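PDB 1Y9U: putative iron binding protein from Bordetella pertussis Tohama I, which binds ferric iron through tyrosine side chains and probably serves as the periplasmic solute-binding protein of an iron uptake system. Local coordinates for residues D286-V289 with A290-G293; N206-P209 with G210-A213; I79-Q82 with T83-S86. All blocks are in the same frame, centred on the assembly; numbering follows the deposited sequence.

Overall arrangement
The three contacts are a short helix, a turn and a helix start in one chain of the periplasmic binding protein fold. Along the sequence contact 3 (79-86) comes first, then contact 2 (206-213), then contact 1 (286-293). Contacts 1 and 2 are neighbours, with centres 17 Å apart. Asn206, at the start of contact 2, touches Asp286 and Val288 of contact 1. Both contacts adjoin helix 198-206, which carries the iron ligands Tyr199 and Tyr200. Contact 3 opens helix 82-87 and is packing remote from the iron site. Its centre is 41 Å from that of contact 2, on the opposite side of the chain's centre, and 29 Å from that of contact 1.

Contact 1: D286-V289 with A290-G293; sequences DAVV and ASFG
The carbonyl oxygen of Val288 is gripped by Ser291. Ser291 OG donates to Val288 O at 2.6 Å, in the carbonyl plane and on a lone pair. Ser291 N adds a weak bond to the same oxygen. This is a serine turned back onto its own short helix, 287-291. Its OG stands between the backbone N and the carbonyl carbon (chi1 81°), which brings the hydroxyl up to the carbonyl oxygen three residues earlier.

Asp286 is the N-cap of the helix. Its OD2 accepts weak bonds from Val288 N and Val289 N, and it also accepts a hydrogen bond from Asn206 ND2 on helix 198-206. The first full helical turn is closed by Ala290 N, which donates to Asp286 O at 2.9 Å. Ser291 N also donates to Ala287 O.

Phe292 folds its ring back over the helix end. One face is turned to the backbone: Val289 CA makes a CH-pi contact, 4.0 Å from the centroid of the Phe292 ring and 20° off the normal. Val288 O lies over the same face, toward the rim. Val288 places CG1 anti to its backbone N (chi1 175°), and this methyl, Val288 CG1, meets Phe292 CE2 at 3.8 Å. The ring also touches Ala198 and Val201, and Val288 touches Lys205 and Asn206. The short helix is thus joined to the helix that bears Tyr199 and Tyr200, two tyrosines that bind iron(III) in this protein.

Gly293 leaves the helix with positive phi, and its carbonyl accepts from Arg224 NH1. Phe292 N donates to Val289 O at 3.1 Å. One water donates to both Val289 O and Gly293 O, at 2.7 Å each.

Contact 2: N206-P209 with G210-A213; sequences NAEP and GTDA
Thr211 and Gly210 meet Pro209 and Glu208 in a type II beta turn that runs from Glu208 to Thr211. The turn joins helix 198-206 to helix 212-218. Thr211 N donates to Glu208 O at 3.2 Å and closes the turn. Thr211 OG1 donates to Glu208 O at 2.8 Å, so one carbonyl takes two bonds from one residue. A chi1 of 60° holds the hydroxyl on the same side as the N-H that closes the turn.

Gly210 takes the third position of the turn with positive phi (96°). Glycine adopts this conformation readily, and it is the usual one at the third position of a type II turn. Pro209 holds the position before it, where its ring restricts phi.

Thr211 is also the N-cap of helix 212-218, and its OG1 is hydrogen-bonded to Arg214 N. Its methyl, Thr211 CG2, lies 3.9 Å from Glu208 CG, and the two side chains are nearly perpendicular. Just before the turn, Ala207 points its methyl at the new helix. Ala207 CB comes 3.6 Å from Thr211 OG1 and 3.7 Å from Ala213 CB.

Contact 3: I79-Q82 with T83-S86; sequences IQSQ and TLDS
Thr83 lies beside Gln82, and a water joins their side chains. The water donates to Gln82 OE1 at 2.8 Å and is hydrogen-bonded to Thr83 OG1 at 2.9 Å. The Gln82 chain is bent at chi2 (-88°), which lays its amide alongside the first turn, with NE2 toward Ser86.

Leu84 N donates to Ser81 OG at 3.0 Å, an almost straight bond of 171°. Ser81 is therefore the N-cap of helix 82-87. Its OG is also hydrogen-bonded to Glu259 OE2 on helix 251-261, so the cap ties two helices together. Leu84 CD1 meets Ile79 CD1 at 3.6 Å, one side chain running across the other. Both residues pack on Leu258 and Tyr100, between helix 251-261 and strand 100-112.

Asp85 N donates to Ser81 O at 3.0 Å in the first helical turn. Asp85 OD1 is bonded to Tyr100 OH, and Arg93 NE forms a long, weak ion pair with it.

Ser86 grips Gln82 O twice. Ser86 OG donates to Gln82 O at 2.8 Å, and Ser86 N donates to it as well. A chi1 near +60° turns OG back to the preceding turn, and Ser86 CB lies 3.8 Å from Gln82 NE2.

Contact 1: D286-V289 with A290-G293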
# COMPACT_ATOMS: atom_id res chain seq x y z
N ASP A 286 -2.05 -14.39 -6.52
CA ASP A 286 -3.19 -15.07 -5.89
C ASP A 286 -4.38 -15.05 -6.85
O ASP A 286 -4.64 -14.05 -7.51
CB ASP A 286 -3.58 -14.39 -4.60
CG ASP A 286 -4.81 -14.97 -4.02
OD1 ASP A 286 -4.74 -16.11 -3.50
OD2 ASP A 286 -5.91 -14.38 -4.11
N ALA A 287 -5.16 -16.14 -6.87
CA ALA A 287 -6.24 -16.27 -7.82
C ALA A 287 -7.31 -15.17 -7.69
O ALA A 287 -7.82 -14.70 -8.68
CB ALA A 287 -6.91 -17.64 -7.69
N VAL A 288 -7.67 -14.82 -6.46
CA VAL A 288 -8.60 -13.72 -6.24
C VAL A 288 -8.01 -12.40 -6.78
O VAL A 288 -8.68 -11.67 -7.49
CB VAL A 288 -8.99 -13.59 -4.76
CG1 VAL A 288 -9.86 -12.37 -4.54
CG2 VAL A 288 -9.71 -14.86 -4.29
N VAL A 289 -6.76 -12.13 -6.45
CA VAL A 289 -6.13 -10.90 -6.92
C VAL A 289 -6.12 -10.85 -8.48
O VAL A 289 -6.43 -9.83 -9.08
CB VAL A 289 -4.73 -10.74 -6.33
CG1 VAL A 289 -4.01 -9.52 -6.96
CG2 VAL A 289 -4.79 -10.61 -4.82
N ALA A 290 -5.79 -11.98 -9.11
CA ALA A 290 -5.81 -12.06 -10.58
C ALA A 290 -7.19 -11.76 -11.16
O ALA A 290 -7.31 -11.17 -12.20
CB ALA A 290 -5.32 -13.44 -11.04
N SER A 291 -8.23 -12.17 -10.44
CA SER A 291 -9.61 -11.98 -10.88
C SER A 291 -10.02 -10.53 -10.96
O SER A 291 -11.02 -10.19 -11.60
CB SER A 291 -10.59 -12.77 -10.00
OG SER A 291 -10.89 -12.10 -8.78
N PHE A 292 -9.26 -9.64 -10.32
CA PHE A 292 -9.56 -8.22 -10.40
C PHE A 292 -9.28 -7.64 -11.80
O PHE A 292 -9.61 -6.50 -12.07
CB PHE A 292 -8.75 -7.44 -9.35
CG PHE A 292 -8.98 -7.87 -7.91
CD1 PHE A 292 -8.04 -7.53 -6.94
CD2 PHE A 292 -10.12 -8.57 -7.52
CE1 PHE A 292 -8.23 -7.90 -5.59
CE2 PHE A 292 -10.31 -8.95 -6.18
CZ PHE A 292 -9.36 -8.61 -5.23
N GLY A 293 -8.60 -8.41 -12.63
CA GLY A 293 -8.33 -8.01 -14.01
C GLY A 293 -7.02 -7.25 -14.10
O GLY A 293 -6.28 -7.16 -13.14
O HOH W 1 -5.15 -8.30 -10.94

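Contact 2: N206-P209 with G210-A213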
# COMPACT_ATOMS: atom_id res chain seq x y z
N ASN A 206 -10.99 -15.08 -0.09
CA ASN A 206 -10.27 -16.32 0.23
C ASN A 206 -10.69 -16.92 1.57
O ASN A 206 -10.25 -18.04 1.90
CB ASN A 206 -8.76 -16.10 0.20
CG ASN A 206 -8.20 -16.17 -1.19
OD1 ASN A 206 -8.29 -17.21 -1.86
ND2 ASN A 206 -7.61 -15.07 -1.66
N ALA A 207 -11.51 -16.21 2.33
CA ALA A 207 -12.03 -16.76 3.58
C ALA A 207 -12.97 -17.93 3.27
O ALA A 207 -13.59 -18.00 2.21
CB ALA A 207 -12.72 -15.69 4.42
N GLU A 208 -13.08 -18.85 4.21
CA GLU A 208 -13.89 -20.02 3.92
C GLU A 208 -15.37 -19.73 4.05
O GLU A 208 -15.80 -18.91 4.84
CB GLU A 208 -13.50 -21.21 4.79
CG GLU A 208 -13.86 -21.06 6.24
CD GLU A 208 -13.41 -22.26 7.07
OE1 GLU A 208 -13.42 -23.40 6.55
OE2 GLU A 208 -13.03 -22.06 8.23
N PRO A 209 -16.19 -20.42 3.28
CA PRO A 209 -17.63 -20.28 3.45
C PRO A 209 -18.01 -20.63 4.88
O PRO A 209 -17.42 -21.54 5.49
CB PRO A 209 -18.23 -21.28 2.46
CG PRO A 209 -17.17 -22.19 2.19
CD PRO A 209 -15.86 -21.39 2.22
N GLY A 210 -19.01 -19.93 5.40
CA GLY A 210 -19.41 -20.08 6.78
C GLY A 210 -18.79 -19.04 7.68
O GLY A 210 -19.03 -19.09 8.88
N THR A 211 -17.95 -18.14 7.13
CA THR A 211 -17.48 -16.95 7.84
C THR A 211 -18.19 -15.70 7.37
O THR A 211 -18.60 -15.59 6.23
CB THR A 211 -15.97 -16.70 7.63
OG1 THR A 211 -15.69 -16.52 6.22
CG2 THR A 211 -15.12 -17.90 8.11
N ASP A 212 -18.33 -14.73 8.26
CA ASP A 212 -18.80 -13.42 7.84
C ASP A 212 -17.86 -12.80 6.80
O ASP A 212 -18.33 -12.18 5.86
CB ASP A 212 -19.04 -12.48 9.04
CG ASP A 212 -20.45 -12.63 9.62
OD1 ASP A 212 -21.42 -12.90 8.87
OD2 ASP A 212 -20.67 -12.43 10.81
N ALA A 213 -16.55 -13.00 6.93
CA ALA A 213 -15.61 -12.48 5.96
C ALA A 213 -15.95 -12.91 4.53
O ALA A 213 -16.00 -12.06 3.63
CB ALA A 213 -14.18 -12.87 6.30

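Contact 3: I79-Q82 with T83-S86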
# COMPACT_ATOMS: atom_id res chain seq x y z
N ILE A 79 22.30 2.82 -2.29
CA ILE A 79 22.95 1.64 -2.87
C ILE A 79 22.80 1.66 -4.37
O ILE A 79 21.93 2.34 -4.93
CB ILE A 79 22.42 0.31 -2.27
CG1 ILE A 79 20.96 0.08 -2.65
CG2 ILE A 79 22.63 0.27 -0.75
CD1 ILE A 79 20.51 -1.33 -2.44
N GLN A 80 23.69 0.91 -5.01
CA GLN A 80 23.69 0.74 -6.45
C GLN A 80 23.45 -0.73 -6.68
O GLN A 80 24.15 -1.60 -6.14
CB GLN A 80 25.02 1.19 -7.04
CG GLN A 80 25.24 2.70 -6.95
CD GLN A 80 25.62 3.17 -5.55
OE1 GLN A 80 26.52 2.61 -4.92
NE2 GLN A 80 24.92 4.19 -5.04
N SER A 81 22.41 -1.02 -7.45
CA SER A 81 22.04 -2.40 -7.73
C SER A 81 21.28 -2.45 -9.03
O SER A 81 20.16 -1.97 -9.12
CB SER A 81 21.19 -2.99 -6.60
OG SER A 81 20.64 -4.24 -7.00
N GLN A 82 21.90 -3.05 -10.05
CA GLN A 82 21.21 -3.32 -11.29
C GLN A 82 20.03 -4.29 -11.06
O GLN A 82 19.03 -4.21 -11.75
CB GLN A 82 22.19 -3.87 -12.34
CG GLN A 82 21.50 -4.27 -13.63
CD GLN A 82 21.00 -5.72 -13.63
OE1 GLN A 82 21.45 -6.54 -12.82
NE2 GLN A 82 20.08 -6.02 -14.54
N THR A 83 20.16 -5.18 -10.09
CA THR A 83 19.09 -6.14 -9.82
C THR A 83 17.84 -5.40 -9.36
O THR A 83 16.77 -5.58 -9.91
CB THR A 83 19.53 -7.14 -8.75
OG1 THR A 83 20.61 -7.94 -9.27
CG2 THR A 83 18.42 -8.11 -8.40
N LEU A 84 18.01 -4.53 -8.39
CA LEU A 84 16.88 -3.77 -7.87
C LEU A 84 16.36 -2.77 -8.90
O LEU A 84 15.15 -2.65 -9.08
CB LEU A 84 17.24 -3.10 -6.55
CG LEU A 84 17.32 -4.04 -5.33
CD1 LEU A 84 18.23 -3.46 -4.25
CD2 LEU A 84 15.96 -4.35 -4.77
N ASP A 85 17.23 -2.05 -9.59
CA ASP A 85 16.78 -1.01 -10.51
C ASP A 85 16.04 -1.59 -11.70
O ASP A 85 15.13 -0.98 -12.25
CB ASP A 85 17.94 -0.15 -11.01
CG ASP A 85 18.48 0.78 -9.94
OD1 ASP A 85 17.88 0.87 -8.85
OD2 ASP A 85 19.50 1.49 -10.14
N SER A 86 16.43 -2.78 -12.13
CA SER A 86 15.79 -3.39 -13.28
C SER A 86 14.49 -4.07 -12.95
O SER A 86 13.73 -4.38 -13.85
CB SER A 86 16.73 -4.38 -13.97
OG SER A 86 17.03 -5.50 -13.17
O HOH W 2 20.90 -9.16 -11.94